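Local coordinates for pyrethroid hydrolase (Sphingobium faniae, PDB 5Y5R), which hydrolyses pyrethroid insecticides, cleaving the carboxylic ester of compounds such as cypermethrin and permethrin into an alcohol and a cyclopropanecarboxylic acid, at residues T2-L8 / E69-L75; A107-E113 / P178-N183; L129-Q133 / A143-R147. All coordinates share one frame. Numbering follows the deposited sequence.

Interaction 1 (T2-L8 / E69-L75); sequences TVTDIIL and EGQSILL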
loop_
_atom_site.group_PDB
_atom_site.type_symbol
_atom_site.label_atom_id
_atom_site.label_comp_id
_atom_site.label_asym_id
_atom_site.label_seq_id
_atom_site.Cartn_x
_atom_site.Cartn_y
_atom_site.Cartn_z
ATOM N N THR A 2 -8.179 21.511 6.819
ATOM C CA THR A 2 -8.903 20.978 5.667
ATOM C C THR A 2 -8.702 19.453 5.612
ATOM O O THR A 2 -9.574 18.735 5.127
ATOM C CB THR A 2 -8.497 21.647 4.356
ATOM O OG1 THR A 2 -8.428 23.063 4.557
ATOM C CG2 THR A 2 -9.553 21.381 3.292
ATOM N N VAL A 3 -7.536 18.971 6.042
ATOM C CA VAL A 3 -7.278 17.538 6.147
ATOM C C VAL A 3 -7.541 17.103 7.581
ATOM O O VAL A 3 -6.833 17.531 8.503
ATOM C CB VAL A 3 -5.845 17.190 5.743
ATOM C CG1 VAL A 3 -5.596 15.720 6.027
ATOM C CG2 VAL A 3 -5.614 17.540 4.284
ATOM N N THR A 4 -8.504 16.182 7.742
ATOM C CA THR A 4 -9.027 15.690 9.014
ATOM C C THR A 4 -8.717 14.233 9.287
ATOM O O THR A 4 -8.648 13.823 10.453
ATOM C CB THR A 4 -10.554 15.849 9.030
ATOM O OG1 THR A 4 -10.902 17.193 8.665
ATOM C CG2 THR A 4 -11.147 15.522 10.405
ATOM N N ASP A 5 -8.559 13.441 8.234
ATOM C CA ASP A 5 -8.436 12.005 8.347
ATOM C C ASP A 5 -7.241 11.541 7.537
ATOM O O ASP A 5 -6.971 12.076 6.458
ATOM C CB ASP A 5 -9.684 11.338 7.833
ATOM C CG ASP A 5 -10.901 11.658 8.676
ATOM O OD1 ASP A 5 -11.344 12.842 8.664
ATOM O OD2 ASP A 5 -11.419 10.723 9.326
ATOM N N ILE A 6 -6.537 10.543 8.060
ATOM C CA ILE A 6 -5.489 9.835 7.332
ATOM C C ILE A 6 -5.886 8.370 7.313
ATOM O O ILE A 6 -6.200 7.799 8.368
ATOM C CB ILE A 6 -4.098 10.019 7.977
ATOM C CG1 ILE A 6 -3.654 11.473 7.927
ATOM C CG2 ILE A 6 -3.036 9.173 7.291
ATOM C CD1 ILE A 6 -2.316 11.704 8.612
ATOM N N ILE A 7 -5.863 7.760 6.126
ATOM C CA ILE A 7 -6.279 6.369 5.956
ATOM C C ILE A 7 -5.060 5.583 5.473
ATOM O O ILE A 7 -4.480 5.922 4.433
ATOM C CB ILE A 7 -7.461 6.246 4.980
ATOM C CG1 ILE A 7 -8.655 7.097 5.448
ATOM C CG2 ILE A 7 -7.838 4.749 4.738
ATOM C CD1 ILE A 7 -9.774 7.221 4.451
ATOM N N LEU A 8 -4.608 4.620 6.287
ATOM C CA LEU A 8 -3.457 3.765 5.983
ATOM C C LEU A 8 -3.973 2.425 5.485
ATOM O O LEU A 8 -4.689 1.721 6.224
ATOM C CB LEU A 8 -2.569 3.515 7.205
ATOM C CG LEU A 8 -2.303 4.712 8.130
ATOM C CD1 LEU A 8 -1.502 4.322 9.336
ATOM C CD2 LEU A 8 -1.660 5.842 7.305
ATOM N N GLU A 69 -15.157 14.347 7.990
ATOM C CA GLU A 69 -15.566 15.748 8.076
ATOM C C GLU A 69 -14.957 16.567 6.942
ATOM O O GLU A 69 -15.668 17.284 6.225
ATOM C CB GLU A 69 -15.171 16.324 9.445
ATOM C CG GLU A 69 -15.707 17.721 9.714
ATOM C CD GLU A 69 -15.287 18.286 11.076
ATOM O OE1 GLU A 69 -15.255 17.534 12.083
ATOM O OE2 GLU A 69 -14.991 19.497 11.131
ATOM N N GLY A 70 -13.643 16.445 6.747
ATOM C CA GLY A 70 -12.921 17.180 5.720
ATOM C C GLY A 70 -12.256 16.294 4.678
ATOM O O GLY A 70 -12.851 15.318 4.217
ATOM N N GLN A 71 -11.040 16.651 4.267
ATOM C CA GLN A 71 -10.270 15.908 3.276
ATOM C C GLN A 71 -9.444 14.818 3.946
ATOM O O GLN A 71 -9.124 14.905 5.128
ATOM C CB GLN A 71 -9.327 16.838 2.520
ATOM C CG GLN A 71 -10.053 17.960 1.863
ATOM C CD GLN A 71 -10.664 17.528 0.573
ATOM O OE1 GLN A 71 -9.999 17.462 -0.464
ATOM N NE2 GLN A 71 -11.945 17.177 0.631
ATOM N N SER A 72 -9.050 13.809 3.154
ATOM C CA SER A 72 -8.294 12.664 3.646
ATOM C C SER A 72 -6.963 12.467 2.925
ATOM O O SER A 72 -6.844 12.673 1.714
ATOM C CB SER A 72 -9.085 11.372 3.495
ATOM O OG SER A 72 -10.243 11.378 4.311
ATOM N N ILE A 73 -6.005 11.912 3.656
ATOM C CA ILE A 73 -4.766 11.417 3.074
ATOM C C ILE A 73 -4.900 9.902 2.947
ATOM O O ILE A 73 -5.279 9.216 3.906
ATOM C CB ILE A 73 -3.548 11.794 3.938
ATOM C CG1 ILE A 73 -3.484 13.308 4.179
ATOM C CG2 ILE A 73 -2.273 11.330 3.263
ATOM C CD1 ILE A 73 -3.060 14.157 2.968
ATOM N N LEU A 74 -4.597 9.380 1.764
ATOM C CA LEU A 74 -4.616 7.947 1.506
ATOM C C LEU A 74 -3.187 7.472 1.388
ATOM O O LEU A 74 -2.402 8.043 0.611
ATOM C CB LEU A 74 -5.379 7.617 0.222
ATOM C CG LEU A 74 -6.849 7.995 0.146
ATOM C CD1 LEU A 74 -7.483 7.275 -1.051
ATOM C CD2 LEU A 74 -7.508 7.651 1.489
ATOM N N LEU A 75 -2.846 6.449 2.167
ATOM C CA LEU A 75 -1.542 5.813 2.106
ATOM C C LEU A 75 -1.730 4.350 1.728
ATOM O O LEU A 75 -2.576 3.646 2.308
ATOM C CB LEU A 75 -0.781 5.910 3.432
ATOM C CG LEU A 75 0.646 5.348 3.460
ATOM C CD1 LEU A 75 1.502 6.150 4.457
ATOM C CD2 LEU A 75 0.706 3.840 3.843
#

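Interaction 2 (A107-E113 / P178-N183); sequences APGVTPE and PFGTPN. With 8NL ((2-methyl-3-phenyl-phenyl)methyl (1~{S})-3-[(~{E})-2-chloranyl-3,3,3-tris(fluoranyl)prop-1-enyl]-2,2-dimethyl-cyclopropane-1-carboxylate), chain G.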
loop_
_atom_site.group_PDB
_atom_site.type_symbol
_atom_site.label_atom_id
_atom_site.label_comp_id
_atom_site.label_asym_id
_atom_site.label_seq_id
_atom_site.Cartn_x
_atom_site.Cartn_y
_atom_site.Cartn_z
ATOM N N ALA A 107 1.207 4.035 -13.854
ATOM C CA ALA A 107 0.653 5.061 -14.665
ATOM C C ALA A 107 -0.766 4.669 -15.042
ATOM O O ALA A 107 -1.104 3.480 -15.050
ATOM C CB ALA A 107 1.524 5.250 -15.908
ATOM N N PRO A 108 -1.598 5.645 -15.403
ATOM C CA PRO A 108 -2.955 5.334 -15.869
ATOM C C PRO A 108 -2.972 4.280 -16.971
ATOM O O PRO A 108 -2.265 4.383 -17.969
ATOM C CB PRO A 108 -3.455 6.691 -16.377
ATOM C CG PRO A 108 -2.668 7.701 -15.442
ATOM C CD PRO A 108 -1.309 7.095 -15.497
ATOM N N GLY A 109 -3.806 3.257 -16.796
ATOM C CA GLY A 109 -3.897 2.230 -17.814
ATOM C C GLY A 109 -2.906 1.102 -17.677
ATOM O O GLY A 109 -2.915 0.179 -18.510
ATOM N N VAL A 110 -2.042 1.147 -16.671
ATOM C CA VAL A 110 -1.011 0.145 -16.447
ATOM C C VAL A 110 -1.409 -0.674 -15.235
ATOM O O VAL A 110 -1.870 -0.117 -14.231
ATOM C CB VAL A 110 0.371 0.785 -16.250
ATOM C CG1 VAL A 110 1.468 -0.289 -16.197
ATOM C CG2 VAL A 110 0.630 1.709 -17.391
ATOM N N THR A 111 -1.281 -1.979 -15.345
ATOM C CA THR A 111 -1.626 -2.777 -14.178
ATOM C C THR A 111 -0.391 -3.040 -13.344
ATOM O O THR A 111 0.737 -2.997 -13.848
ATOM C CB THR A 111 -2.237 -4.108 -14.603
ATOM O OG1 THR A 111 -1.255 -4.809 -15.353
ATOM C CG2 THR A 111 -3.427 -3.865 -15.478
ATOM N N PRO A 112 -0.575 -3.346 -12.062
ATOM C CA PRO A 112 0.575 -3.692 -11.217
ATOM C C PRO A 112 1.402 -4.842 -11.745
ATOM O O PRO A 112 2.607 -4.886 -11.460
ATOM C CB PRO A 112 -0.087 -4.039 -9.878
ATOM C CG PRO A 112 -1.336 -3.249 -9.882
ATOM C CD PRO A 112 -1.815 -3.204 -11.269
ATOM N N GLU A 113 0.808 -5.785 -12.496
ATOM C CA GLU A 113 1.603 -6.938 -12.921
ATOM C C GLU A 113 2.792 -6.510 -13.784
ATOM O O GLU A 113 3.816 -7.201 -13.787
ATOM C CB GLU A 113 0.755 -7.992 -13.666
ATOM C CG GLU A 113 -0.571 -7.566 -14.223
ATOM C CD GLU A 113 -1.382 -8.721 -14.779
ATOM O OE1 GLU A 113 -0.804 -9.814 -14.990
ATOM O OE2 GLU A 113 -2.594 -8.531 -15.041
ATOM N N PRO A 178 -6.499 -7.019 -7.323
ATOM C CA PRO A 178 -5.703 -5.798 -7.507
ATOM C C PRO A 178 -4.516 -5.953 -8.443
ATOM O O PRO A 178 -4.089 -4.958 -9.029
ATOM C CB PRO A 178 -5.279 -5.435 -6.073
ATOM C CG PRO A 178 -5.362 -6.681 -5.312
ATOM C CD PRO A 178 -6.541 -7.411 -5.899
ATOM N N PHE A 179 -3.943 -7.147 -8.577
ATOM C CA PHE A 179 -2.783 -7.293 -9.440
ATOM C C PHE A 179 -3.128 -7.048 -10.894
ATOM O O PHE A 179 -2.252 -6.654 -11.678
ATOM C CB PHE A 179 -2.152 -8.672 -9.282
ATOM C CG PHE A 179 -1.330 -8.805 -8.057
ATOM C CD1 PHE A 179 -0.002 -8.409 -8.055
ATOM C CD2 PHE A 179 -1.887 -9.293 -6.890
ATOM C CE1 PHE A 179 0.762 -8.534 -6.907
ATOM C CE2 PHE A 179 -1.138 -9.405 -5.747
ATOM C CZ PHE A 179 0.179 -9.036 -5.746
ATOM N N GLY A 180 -4.381 -7.282 -11.273
ATOM C CA GLY A 180 -4.728 -7.284 -12.670
ATOM C C GLY A 180 -5.547 -6.099 -13.116
ATOM O O GLY A 180 -5.889 -6.017 -14.297
ATOM N N THR A 181 -5.801 -5.121 -12.202
ATOM C CA THR A 181 -6.674 -4.008 -12.544
ATOM C C THR A 181 -5.868 -2.786 -12.970
ATOM O O THR A 181 -4.858 -2.456 -12.333
ATOM C CB THR A 181 -7.588 -3.670 -11.368
ATOM O OG1 THR A 181 -8.689 -4.603 -11.373
ATOM C CG2 THR A 181 -8.103 -2.227 -11.460
ATOM N N PRO A 182 -6.183 -2.195 -14.116
ATOM C CA PRO A 182 -5.422 -1.031 -14.564
ATOM C C PRO A 182 -5.777 0.177 -13.713
ATOM O O PRO A 182 -6.897 0.285 -13.197
ATOM C CB PRO A 182 -5.897 -0.827 -16.012
ATOM C CG PRO A 182 -6.741 -2.003 -16.362
ATOM C CD PRO A 182 -7.278 -2.511 -15.044
ATOM N N ASN A 183 -4.817 1.095 -13.594
ATOM C CA ASN A 183 -5.061 2.364 -12.911
ATOM C C ASN A 183 -6.006 3.223 -13.730
ATOM O O ASN A 183 -5.689 3.541 -14.875
ATOM C CB ASN A 183 -3.765 3.115 -12.646
ATOM C CG ASN A 183 -3.999 4.422 -11.892
ATOM O OD1 ASN A 183 -5.121 4.738 -11.508
ATOM N ND2 ASN A 183 -2.934 5.146 -11.627
HETATM C C 8NL G . 3.091 -10.455 1.824
HETATM C C8 8NL G . 3.190 -12.395 5.385
HETATM C C9 8NL G . 3.034 -13.746 5.682
HETATM C C10 8NL G . 3.738 -14.705 4.967
HETATM C C11 8NL G . 4.589 -14.248 3.964
HETATM C C12 8NL G . 4.734 -12.889 3.685
HETATM C C13 8NL G . 3.366 -7.426 1.723
HETATM O O 8NL G . 3.943 -7.673 0.418
HETATM CL CL 8NL G . 4.973 -9.947 -6.278
HETATM C C21 8NL G . 4.265 -9.252 -4.818
HETATM C C22 8NL G . 3.505 -10.180 -3.901
HETATM F F2 8NL G . 4.250 -10.401 -2.832
HETATM F F1 8NL G . 2.327 -9.707 -3.541
HETATM F F 8NL G . 3.310 -11.305 -4.556
HETATM C C20 8NL G . 4.456 -7.962 -4.538
HETATM C C16 8NL G . 3.840 -7.319 -3.314
HETATM C C17 8NL G . 4.541 -5.976 -3.144
HETATM C C18 8NL G . 3.332 -5.251 -3.716
HETATM C C19 8NL G . 5.822 -5.840 -3.983
HETATM C C15 8NL G . 4.583 -7.042 -2.011
HETATM C C14 8NL G . 3.588 -6.971 -0.850
HETATM O O1 8NL G . 2.503 -6.404 -0.996
HETATM C C2 8NL G . 3.798 -8.316 2.899
HETATM C C3 8NL G . 4.326 -7.651 3.998
HETATM C C4 8NL G . 4.757 -8.328 5.138
HETATM C C5 8NL G . 4.627 -9.712 5.217
HETATM C C6 8NL G . 4.108 -10.434 4.149
HETATM C C1 8NL G . 3.680 -9.727 2.988
HETATM C C7 8NL G . 4.020 -11.933 4.380
#

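Interaction 3 (L129-Q133 / A143-R147); sequences LDLIQ and ADFSR. With 8NL ((2-methyl-3-phenyl-phenyl)methyl (1~{S})-3-[(~{E})-2-chloranyl-3,3,3-tris(fluoranyl)prop-1-enyl]-2,2-dimethyl-cyclopropane-1-carboxylate), chain G.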
loop_
_atom_site.group_PDB
_atom_site.type_symbol
_atom_site.label_atom_id
_atom_site.label_comp_id
_atom_site.label_asym_id
_atom_site.label_seq_id
_atom_site.Cartn_x
_atom_site.Cartn_y
_atom_site.Cartn_z
ATOM N N LEU A 129 7.652 -13.371 -6.068
ATOM C CA LEU A 129 7.069 -14.444 -6.873
ATOM C C LEU A 129 7.621 -15.804 -6.472
ATOM O O LEU A 129 6.948 -16.829 -6.661
ATOM C CB LEU A 129 7.292 -14.215 -8.373
ATOM C CG LEU A 129 6.732 -12.942 -8.992
ATOM C CD1 LEU A 129 7.097 -12.857 -10.468
ATOM C CD2 LEU A 129 5.233 -12.876 -8.818
ATOM N N ASP A 130 8.837 -15.834 -5.919
ATOM C CA ASP A 130 9.427 -17.087 -5.454
ATOM C C ASP A 130 8.694 -17.633 -4.230
ATOM O O ASP A 130 8.431 -18.836 -4.138
ATOM C CB ASP A 130 10.894 -16.830 -5.081
ATOM C CG ASP A 130 11.601 -18.064 -4.533
ATOM O OD1 ASP A 130 11.736 -19.033 -5.286
ATOM O OD2 ASP A 130 12.013 -18.101 -3.362
ATOM N N LEU A 131 8.320 -16.748 -3.303
ATOM C CA LEU A 131 7.837 -17.121 -1.977
ATOM C C LEU A 131 6.332 -17.077 -1.830
ATOM O O LEU A 131 5.813 -17.591 -0.836
ATOM C CB LEU A 131 8.452 -16.196 -0.915
ATOM C CG LEU A 131 9.952 -16.375 -0.691
ATOM C CD1 LEU A 131 10.541 -15.184 0.012
ATOM C CD2 LEU A 131 10.246 -17.657 0.085
ATOM N N ILE A 132 5.645 -16.419 -2.751
ATOM C CA ILE A 132 4.200 -16.295 -2.775
ATOM C C ILE A 132 3.725 -17.029 -4.014
ATOM O O ILE A 132 4.121 -16.680 -5.135
ATOM C CB ILE A 132 3.762 -14.827 -2.812
ATOM C CG1 ILE A 132 4.371 -14.043 -1.636
ATOM C CG2 ILE A 132 2.260 -14.731 -2.884
ATOM C CD1 ILE A 132 3.845 -14.414 -0.265
ATOM N N GLN A 133 2.877 -18.030 -3.825
ATOM C CA GLN A 133 2.511 -18.942 -4.892
ATOM C C GLN A 133 1.018 -18.915 -5.198
ATOM O O GLN A 133 0.214 -18.460 -4.379
ATOM C CB GLN A 133 2.969 -20.364 -4.551
ATOM C CG GLN A 133 4.445 -20.422 -4.211
ATOM C CD GLN A 133 4.851 -21.772 -3.651
ATOM O OE1 GLN A 133 4.088 -22.416 -2.920
ATOM N NE2 GLN A 133 6.068 -22.205 -3.980
ATOM N N ALA A 143 1.530 -17.630 0.799
ATOM C CA ALA A 143 2.964 -17.739 1.070
ATOM C C ALA A 143 3.428 -19.193 1.108
ATOM O O ALA A 143 2.662 -20.129 1.383
ATOM C CB ALA A 143 3.328 -17.044 2.383
ATOM N N ASP A 144 4.686 -19.391 0.771
ATOM C CA ASP A 144 5.286 -20.715 0.827
ATOM C C ASP A 144 5.713 -21.055 2.258
ATOM O O ASP A 144 6.834 -20.758 2.674
ATOM C CB ASP A 144 6.454 -20.766 -0.142
ATOM C CG ASP A 144 7.157 -22.075 -0.134
ATOM O OD1 ASP A 144 6.678 -23.022 0.540
ATOM O OD2 ASP A 144 8.199 -22.156 -0.829
ATOM N N PHE A 145 4.866 -21.781 3.005
ATOM C CA PHE A 145 5.238 -22.018 4.398
ATOM C C PHE A 145 6.295 -23.090 4.572
ATOM O O PHE A 145 6.770 -23.283 5.693
ATOM C CB PHE A 145 3.996 -22.331 5.234
ATOM C CG PHE A 145 3.094 -21.155 5.351
ATOM C CD1 PHE A 145 3.533 -20.001 5.990
ATOM C CD2 PHE A 145 1.880 -21.134 4.714
ATOM C CE1 PHE A 145 2.704 -18.869 6.071
ATOM C CE2 PHE A 145 1.059 -20.008 4.772
ATOM C CZ PHE A 145 1.476 -18.873 5.452
ATOM N N SER A 146 6.794 -23.683 3.487
ATOM C CA SER A 146 7.949 -24.543 3.658
ATOM C C SER A 146 9.226 -23.760 3.958
ATOM O O SER A 146 10.193 -24.362 4.419
ATOM C CB SER A 146 8.136 -25.403 2.399
ATOM O OG SER A 146 8.581 -24.627 1.277
ATOM N N ARG A 147 9.235 -22.432 3.794
ATOM C CA ARG A 147 10.449 -21.634 3.972
ATOM C C ARG A 147 10.202 -20.455 4.937
ATOM O O ARG A 147 10.306 -19.281 4.580
ATOM C CB ARG A 147 10.972 -21.178 2.608
ATOM C CG ARG A 147 11.563 -22.348 1.793
ATOM C CD ARG A 147 12.024 -21.837 0.433
ATOM N NE ARG A 147 10.859 -21.688 -0.429
ATOM C CZ ARG A 147 10.816 -20.885 -1.485
ATOM N NH1 ARG A 147 11.881 -20.153 -1.770
ATOM N NH2 ARG A 147 9.704 -20.787 -2.219
HETATM C C 8NL G . 3.091 -10.455 1.824
HETATM C C8 8NL G . 3.190 -12.395 5.385
HETATM C C9 8NL G . 3.034 -13.746 5.682
HETATM C C10 8NL G . 3.738 -14.705 4.967
HETATM C C11 8NL G . 4.589 -14.248 3.964
HETATM C C12 8NL G . 4.734 -12.889 3.685
HETATM C C13 8NL G . 3.366 -7.426 1.723
HETATM O O 8NL G . 3.943 -7.673 0.418
HETATM CL CL 8NL G . 4.973 -9.947 -6.278
HETATM C C21 8NL G . 4.265 -9.252 -4.818
HETATM C C22 8NL G . 3.505 -10.180 -3.901
HETATM F F2 8NL G . 4.250 -10.401 -2.832
HETATM F F1 8NL G . 2.327 -9.707 -3.541
HETATM F F 8NL G . 3.310 -11.305 -4.556
HETATM C C20 8NL G . 4.456 -7.962 -4.538
HETATM C C16 8NL G . 3.840 -7.319 -3.314
HETATM C C17 8NL G . 4.541 -5.976 -3.144
HETATM C C18 8NL G . 3.332 -5.251 -3.716
HETATM C C19 8NL G . 5.822 -5.840 -3.983
HETATM C C15 8NL G . 4.583 -7.042 -2.011
HETATM C C14 8NL G . 3.588 -6.971 -0.850
HETATM O O1 8NL G . 2.503 -6.404 -0.996
HETATM C C2 8NL G . 3.798 -8.316 2.899
HETATM C C3 8NL G . 4.326 -7.651 3.998
HETATM C C4 8NL G . 4.757 -8.328 5.138
HETATM C C5 8NL G . 4.627 -9.712 5.217
HETATM C C6 8NL G . 4.108 -10.434 4.149
HETATM C C1 8NL G . 3.680 -9.727 2.988
HETATM C C7 8NL G . 4.020 -11.933 4.380
#

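Interaction 1 (T2-L8 / E69-L75)
Strands 3-8 and 71-75 run side by side in the same direction, their axes 4.6 Å apart at closest approach and 18° off parallel. Backbone groups do the joining. Gln71 N donates to Thr2 O (2.7 Å), Ile73 N to Asp5 O (3.0 Å) and Leu75 N to Ile7 O (2.8 Å); in return Ile73 O accepts from Ile7 N at 2.7 Å. Gln71 O takes two donors, Thr4 N at 3.0 Å and, weakly, Asp5 N at 3.5 Å. That sharing marks a beta bulge: Val3 pairs with Gln71 but Asp5 with Ser72, so one extra residue, Thr4, with its psi of -28°, is absorbed in strand 3-8. CA-H...O contacts fill in between, as from Ser72 CA to Asp5 O (3.2 Å).

On its other flank strand 3-8 is backbone-bonded to strand 32-34: Thr4 to Arg32, Ile6 to both Arg32 and His34, Leu8 to His34. Asp5 OD2 is held by His34, while its OD1 is buried without a partner; Gln71 NE2 turns away to Asp93 O. Gly70 comes so close that a CB there would clash with Thr2 O and Thr4 OG1.

Apolar side chains meet on both faces. Val3 CG1 meets Ile73 CG1 at 3.7 Å on the face packed by helix 237-249, and Ile7 CD1 meets Leu74 CD2 at 3.8 Å on the face where helix 59-67 covers Ile7. Toward Leu8 and Leu75, paired main chain and hydrocarbon side chains suit an alpha/beta hydrolase's central parallel sheet; polar residues gather at the bulged end.

Interaction 2 (A107-E113 / P178-N183)
Two backbone hydrogen bonds at Asn183 hold these loops together: Gly109 N donates a hydrogen bond to Asn183 O at 2.7 Å, and Asn183 N donates to Val110 O at 3.2 Å. The first uses the amide of Gly109, which lies within the type II turn from Ala107 to Val110, closed by Val110 N to Ala107 O at 3.0 Å; the phi of 88° at this glycine would jam a CB against the preceding carbonyl. The amide side chain of Asn183 extends the clasp, with OD1 accepting from Met185 N and ND2 donating to Thr106 O. A third, weak bond runs from Glu113 N to Phe179 O at 3.3 Å, at the start of helix 113-116.

Between these polar ends the packing is mostly side chain against main chain. Thr111 CG2 sits 3.5 Å from Gly180 O and 3.9 Å from Pro182 CG, while the Pro112 ring places CD 3.3 Å from Thr181 O and CG 3.4 Å from Pro178 O. Glu113 OE2 approaches Gly180 CA at 3.4 Å. The Phe179 ring leaves the interface for the pesticide, its CZ 3.2 Å from the ligand's F1, which lies at the ring edge.

With four prolines lacking an amide hydrogen, the link relies on few backbone donors and on close carbon-to-carbonyl contacts, joining two irregular loops beside the substrate pocket to which Phe179 belongs.

Interaction 3 (L129-Q133 / A143-R147)
Ala143 ends strand 140-143 and pairs with Ile132 as an antiparallel, non-hydrogen-bonded couple, CA to CA 4.3 Å. Ala143 CB lies 3.8 Å from Ile132 CD1, and the same CB is 3.5 Å from C11 on the terminal phenyl ring of the bound pesticide. Ile132 touches the other end of that molecule, its CG1 3.8 Å from fluorine F2, and Leu129 CD2 stands 3.9 Å from the ligand's chlorine, CL.

Next comes Asp144, whose backbone N donates to Leu131 O at 2.7 Å just where helix 126-131 gives way to strand 132-135. Its carboxylate folds back on its own segment: OD1 accepts from Ser146 N (3.0 Å) and Ser146 OG (2.6 Å), the former making an Asx turn, and OD2 receives both Arg147 NE at 2.7 Å and Arg147 NH2 at a very short 2.5 Å.

Arg147, at the N-cap position of helix 148-155, reaches back across the gap. NH1 forms a salt bridge with Asp130 OD2 at 2.6 Å, NH2 donates to Asp130 O at 3.0 Å, and Leu131 CD2 covers one face of the guanidinium, 3.5 Å from NH1. One arginine thus binds two carboxylates and a carbonyl near the end of helix 126-131. Leu131 itself packs on helix 148-155 through Leu151, Val154 and Phe155.

Here a short beta hairpin flanked by helices, tied by a salt-bridge network, lines the ligand pocket; its place is that of the cap region inserted into the alpha/beta hydrolase fold.

Overall arrangement
The chain visits interaction 1 first, in the central parallel sheet, where strands 3-9 and 71-77 are neighbours. Interaction 2 follows, joining loops after strand 95-101 and before strand 194-199 of that sheet; interaction 3 falls between its two segments in sequence, in the small antiparallel hairpin and adjoining helices. The centre of interaction 2 is about 24 Å from that of interaction 1 and about 23 Å from that of interaction 3. Interactions 1 and 3 lie on opposite sides of the chain's centre. Strand 71-77 leads toward Ser78, probably the nucleophile, so interaction 1 belongs to the sheet that carries it, while interactions 2 and 3 line the pocket; none of the three touches another.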